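Local structure of segregation protein (Thermus thermophilus, 1WCV) at the interface of chains A and B. The protein hydrolyses ATP and binds double-stranded DNA cooperatively in an ATP-dependent way, forming nucleoprotein filaments, and acts in bacterial chromosome segregation. Sequence-based numbering; all coordinates share one arbitrary frame. Chains: chain A/B, Segregation protein.

Contact 1: the interface of chains A and B. Residues chain A 179, 190-191, 194, 203, 205; chain B 204, 237, 240.
The guanidinium of B:Arg237 has A:Val205 on one face, with CB over its centre, and CE1 of A:Tyr179 and the carboxylate carbon of A:Glu190 at its edge, in plane; that of A:Arg194 has the indole of A:Trp203 over one face. The phenol ring stands nearly upright to the B:Arg237 guanidinium, the planes 78° apart, and takes B:Arg237 NH2 over its face, toward the rim and 3.7 Å from the centroid, as a cation-pi contact. Carboxylate and guanidinium, by contrast, are almost coplanar. They form a side-on, two-point salt bridge: B:Arg237 NH2 gives a nearly straight bond of 2.7 Å to A:Glu190 OE1, and NE does the same to OE2, each oxygen using its syn lone pair. A bend at chi3 (-62°) in B:Arg237 turns the NE edge toward the acid. This salt-bridged patch is part of a two-fold interface between Soj monomers, which may be a crystal pairing. A:Arg194 backs the acid from its own chain while also facing B:Glu240; its NE (3.0 Å) and NH2 both bond to A:Glu190 OE2. That oxygen accepts from B:Arg237 NE as well, which should hold the carboxylate against turning. A:Arg194 NH2 and B:Arg237 NE come within 4.2 Å, like charges that the shared acid probably offsets. B:Glu240 crosses A:Arg194 at about a right angle and makes a long salt bridge, 4.0 Å from its OE1 to A:Arg194 NE. Its other carboxylate oxygen, B:Glu240 OE2, rests 3.4 Å from A:Ala191 CA.

Contact 2: the interface of chains A and B. Residues chain A 204, 240-241, 244; chain B 190, 194, 203.
A:Glu241 OE1, one oxygen of the carboxylate stacked on the indole of B:Trp203, is gripped by two donors of A:Thr204. The backbone N comes in on the syn lone pair, and the hydroxyl A:Thr204 OG1 meets A:Glu241 OE1 nearly along its C-O axis at 2.7 Å. These bonds lie within chain A, but they fix the rotation of the acid and hold it flat over the tryptophan, with carboxylate and ring planes 14° apart. CG of A:Glu241 sits 3.8 Å from the centroid of the six-membered ring of B:Trp203, a CH-pi contact, and also covers the five-membered ring. With CG anti to the backbone N (chi1 -160°) and the chain extended beyond it, A:Glu241 slants across the indole face, laying CG over it. At the far rim of the indole, B:Trp203 CH2 reaches the helix 230-246 backbone, 3.5 Å from A:Glu241 CA, while CZ3 meets A:Glu240 CB.

The opposite face of the indole carries B:Arg194 of its own chain, whose NH1 lies above it toward the rim, so the ring is sandwiched between an arginine and the partner's glutamate. An alanine in place of B:Trp203 would probably open a gap between helix 230-246 of chain A and B:Arg194, leaving the A:Glu241 chain without its flat bed and the guanidinium freer to turn. No N or O of one chain comes within hydrogen-bonding reach of the other here; beyond the long charge pairing of A:Glu240 with B:Arg194, a water joins them, 3.0 Å from A:Thr204 OG1 and also bound to the carbonyl of B:Trp203. The packing is therefore mainly an aromatic wedge against a helix, in a pairing whose biological standing the structure alone does not show. One turn along that helix, the methyl A:Ala244 CB meets the indole rim, 3.9 Å from B:Trp203 CZ2.

Contact 1: the interface of chains A and B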
loop_
_atom_site.group_PDB
_atom_site.type_symbol
_atom_site.label_atom_id
_atom_site.label_comp_id
_atom_site.label_asym_id
_atom_site.label_seq_id
_atom_site.Cartn_x
_atom_site.Cartn_y
_atom_site.Cartn_z
ATOM N N TYR A 179 -3.311 -0.424 12.961
ATOM C CA TYR A 179 -1.917 -0.844 12.985
ATOM C C TYR A 179 -1.186 0.041 14.005
ATOM O O TYR A 179 -1.046 1.245 13.792
ATOM C CB TYR A 179 -1.326 -0.648 11.582
ATOM C CG TYR A 179 0.125 -1.047 11.413
ATOM C CD1 TYR A 179 0.479 -2.325 10.977
ATOM C CD2 TYR A 179 1.145 -0.124 11.648
ATOM C CE1 TYR A 179 1.833 -2.670 10.772
ATOM C CE2 TYR A 179 2.481 -0.454 11.449
ATOM C CZ TYR A 179 2.822 -1.725 11.009
ATOM O OH TYR A 179 4.149 -2.025 10.789
ATOM N N GLU A 190 1.168 -8.364 10.606
ATOM C CA GLU A 190 0.850 -8.070 9.209
ATOM C C GLU A 190 1.569 -9.057 8.300
ATOM O O GLU A 190 0.977 -9.618 7.372
ATOM C CB GLU A 190 1.279 -6.650 8.826
ATOM C CG GLU A 190 0.891 -6.279 7.394
ATOM C CD GLU A 190 1.376 -4.900 6.989
ATOM O OE1 GLU A 190 1.476 -4.025 7.873
ATOM O OE2 GLU A 190 1.637 -4.688 5.787
ATOM N N ALA A 191 2.855 -9.255 8.576
ATOM C CA ALA A 191 3.672 -10.170 7.788
ATOM C C ALA A 191 3.048 -11.555 7.761
ATOM O O ALA A 191 3.009 -12.209 6.715
ATOM C CB ALA A 191 5.092 -10.236 8.361
ATOM N N ARG A 194 -0.097 -11.615 5.577
ATOM C CA ARG A 194 0.255 -11.661 4.163
ATOM C C ARG A 194 0.831 -13.017 3.779
ATOM O O ARG A 194 0.581 -13.510 2.688
ATOM C CB ARG A 194 1.248 -10.549 3.816
ATOM C CG ARG A 194 0.643 -9.162 3.926
ATOM C CD ARG A 194 1.580 -8.101 3.402
ATOM N NE ARG A 194 1.104 -6.773 3.768
ATOM C CZ ARG A 194 0.066 -6.159 3.208
ATOM N NH1 ARG A 194 -0.615 -6.735 2.227
ATOM N NH2 ARG A 194 -0.316 -4.981 3.669
ATOM N N TRP A 203 -2.694 -3.770 0.282
ATOM C CA TRP A 203 -1.380 -3.227 0.581
ATOM C C TRP A 203 -1.515 -1.987 1.457
ATOM O O TRP A 203 -0.646 -1.697 2.268
ATOM C CB TRP A 203 -0.638 -2.887 -0.713
ATOM C CG TRP A 203 -0.062 -4.105 -1.339
ATOM C CD1 TRP A 203 -0.486 -4.724 -2.480
ATOM C CD2 TRP A 203 0.978 -4.928 -0.799
ATOM N NE1 TRP A 203 0.222 -5.885 -2.678
ATOM C CE2 TRP A 203 1.124 -6.036 -1.662
ATOM C CE3 TRP A 203 1.797 -4.839 0.334
ATOM C CZ2 TRP A 203 2.056 -7.052 -1.425
ATOM C CZ3 TRP A 203 2.723 -5.848 0.568
ATOM C CH2 TRP A 203 2.840 -6.940 -0.310
ATOM N N VAL A 205 -2.594 -0.013 4.516
ATOM C CA VAL A 205 -2.868 -0.382 5.890
ATOM C C VAL A 205 -3.288 0.884 6.612
ATOM O O VAL A 205 -2.680 1.934 6.397
ATOM C CB VAL A 205 -1.587 -0.964 6.534
ATOM C CG1 VAL A 205 -1.754 -1.116 8.050
ATOM C CG2 VAL A 205 -1.277 -2.310 5.915
ATOM N N THR B 204 2.510 0.883 -1.721
ATOM C CA THR B 204 3.201 1.398 -0.547
ATOM C C THR B 204 3.835 2.728 -0.947
ATOM O O THR B 204 4.503 2.827 -1.975
ATOM C CB THR B 204 4.319 0.444 -0.082
ATOM O OG1 THR B 204 3.765 -0.851 0.166
ATOM C CG2 THR B 204 4.983 0.974 1.191
ATOM N N ARG B 237 7.106 -2.692 4.671
ATOM C CA ARG B 237 6.006 -3.108 3.813
ATOM C C ARG B 237 6.433 -3.105 2.342
ATOM O O ARG B 237 6.048 -3.987 1.575
ATOM C CB ARG B 237 4.807 -2.184 4.052
ATOM C CG ARG B 237 3.512 -2.608 3.377
ATOM C CD ARG B 237 2.338 -1.796 3.928
ATOM N NE ARG B 237 2.149 -2.034 5.361
ATOM C CZ ARG B 237 2.260 -1.106 6.311
ATOM N NH1 ARG B 237 2.561 0.151 6.005
ATOM N NH2 ARG B 237 2.077 -1.438 7.574
ATOM N N GLU B 240 8.114 -6.179 1.225
ATOM C CA GLU B 240 7.139 -7.240 0.983
ATOM C C GLU B 240 6.478 -7.051 -0.385
ATOM O O GLU B 240 6.264 -8.013 -1.121
ATOM C CB GLU B 240 6.060 -7.236 2.077
ATOM C CG GLU B 240 6.555 -7.646 3.455
ATOM C CD GLU B 240 5.466 -7.578 4.514
ATOM O OE1 GLU B 240 4.953 -6.472 4.783
ATOM O OE2 GLU B 240 5.114 -8.634 5.077
HETATM O O HOH W 1 1.166 -0.134 1.477
#

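Contact 2: the interface of chains A and B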
loop_
_atom_site.group_PDB
_atom_site.type_symbol
_atom_site.label_atom_id
_atom_site.label_comp_id
_atom_site.label_asym_id
_atom_site.label_seq_id
_atom_site.Cartn_x
_atom_site.Cartn_y
_atom_site.Cartn_z
ATOM N N THR A 204 -2.611 -1.251 1.289
ATOM C CA THR A 204 -2.837 -0.069 2.110
ATOM C C THR A 204 -3.240 -0.558 3.498
ATOM O O THR A 204 -4.115 -1.411 3.640
ATOM C CB THR A 204 -3.977 0.803 1.548
ATOM O OG1 THR A 204 -3.681 1.158 0.194
ATOM C CG2 THR A 204 -4.148 2.070 2.388
ATOM N N GLU A 240 -8.675 4.134 -3.629
ATOM C CA GLU A 240 -8.061 3.882 -4.931
ATOM C C GLU A 240 -7.756 2.390 -5.095
ATOM O O GLU A 240 -7.964 1.818 -6.163
ATOM C CB GLU A 240 -6.759 4.687 -5.074
ATOM C CG GLU A 240 -6.954 6.193 -5.163
ATOM C CD GLU A 240 -5.638 6.950 -5.253
ATOM O OE1 GLU A 240 -4.840 6.887 -4.295
ATOM O OE2 GLU A 240 -5.395 7.607 -6.285
ATOM N N GLU A 241 -7.270 1.756 -4.031
ATOM C CA GLU A 241 -6.943 0.347 -4.112
ATOM C C GLU A 241 -8.224 -0.472 -4.245
ATOM O O GLU A 241 -8.267 -1.463 -4.976
ATOM C CB GLU A 241 -6.128 -0.100 -2.891
ATOM C CG GLU A 241 -5.359 -1.391 -3.168
ATOM C CD GLU A 241 -4.532 -1.869 -1.999
ATOM O OE1 GLU A 241 -4.394 -1.121 -1.002
ATOM O OE2 GLU A 241 -4.014 -3.003 -2.090
ATOM N N ALA A 244 -9.424 -0.193 -7.763
ATOM C CA ALA A 244 -8.574 -0.989 -8.635
ATOM C C ALA A 244 -9.027 -2.451 -8.594
ATOM O O ALA A 244 -9.087 -3.120 -9.621
ATOM C CB ALA A 244 -7.125 -0.876 -8.194
ATOM N N GLU B 190 -0.180 11.966 -6.371
ATOM C CA GLU B 190 -0.183 10.504 -6.348
ATOM C C GLU B 190 -1.316 9.978 -7.217
ATOM O O GLU B 190 -1.129 9.063 -8.025
ATOM C CB GLU B 190 -0.369 9.969 -4.924
ATOM C CG GLU B 190 -0.297 8.442 -4.850
ATOM C CD GLU B 190 -0.551 7.906 -3.454
ATOM O OE1 GLU B 190 -0.217 8.612 -2.480
ATOM O OE2 GLU B 190 -1.065 6.776 -3.333
ATOM N N ARG B 194 -1.038 7.477 -10.442
ATOM C CA ARG B 194 -1.749 6.212 -10.570
ATOM C C ARG B 194 -2.694 6.225 -11.764
ATOM O O ARG B 194 -2.856 5.217 -12.438
ATOM C CB ARG B 194 -2.525 5.894 -9.289
ATOM C CG ARG B 194 -1.619 5.606 -8.107
ATOM C CD ARG B 194 -2.399 5.116 -6.911
ATOM N NE ARG B 194 -1.559 5.113 -5.720
ATOM C CZ ARG B 194 -0.595 4.231 -5.475
ATOM N NH1 ARG B 194 -0.341 3.248 -6.327
ATOM N NH2 ARG B 194 0.148 4.368 -4.390
ATOM N N TRP B 203 1.762 0.371 -4.279
ATOM C CA TRP B 203 0.727 0.849 -3.378
ATOM C C TRP B 203 1.361 1.426 -2.117
ATOM O O TRP B 203 0.823 2.342 -1.509
ATOM C CB TRP B 203 -0.232 -0.287 -3.019
ATOM C CG TRP B 203 -1.210 -0.530 -4.111
ATOM C CD1 TRP B 203 -1.249 -1.602 -4.958
ATOM C CD2 TRP B 203 -2.228 0.372 -4.558
ATOM N NE1 TRP B 203 -2.225 -1.417 -5.907
ATOM C CE2 TRP B 203 -2.839 -0.215 -5.688
ATOM C CE3 TRP B 203 -2.680 1.621 -4.116
ATOM C CZ2 TRP B 203 -3.878 0.408 -6.386
ATOM C CZ3 TRP B 203 -3.712 2.240 -4.809
ATOM C CH2 TRP B 203 -4.297 1.630 -5.934
HETATM O O HOH W 2 -0.737 1.699 0.362
#

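Contact 1 and contact 2 lie about 14 Å apart, between the centres of their C-alpha atoms, in one two-fold symmetric interface. Each brings helix 185-197 and the loop around residue 203 of one chain against helix 230-246 of the other, with the chains exchanged. Residues 190, 194, 203, 204 and 240 therefore appear in both, once from each copy. Contact 1 supplies the charged part and contact 2 the aromatic part, and symmetry repeats both. Soj is a monomer without nucleotide or with ADP and reaches a monomer-dimer equilibrium with ATP, so whether this pairing is the ATP-dependent dimer cannot be judged from these contacts alone.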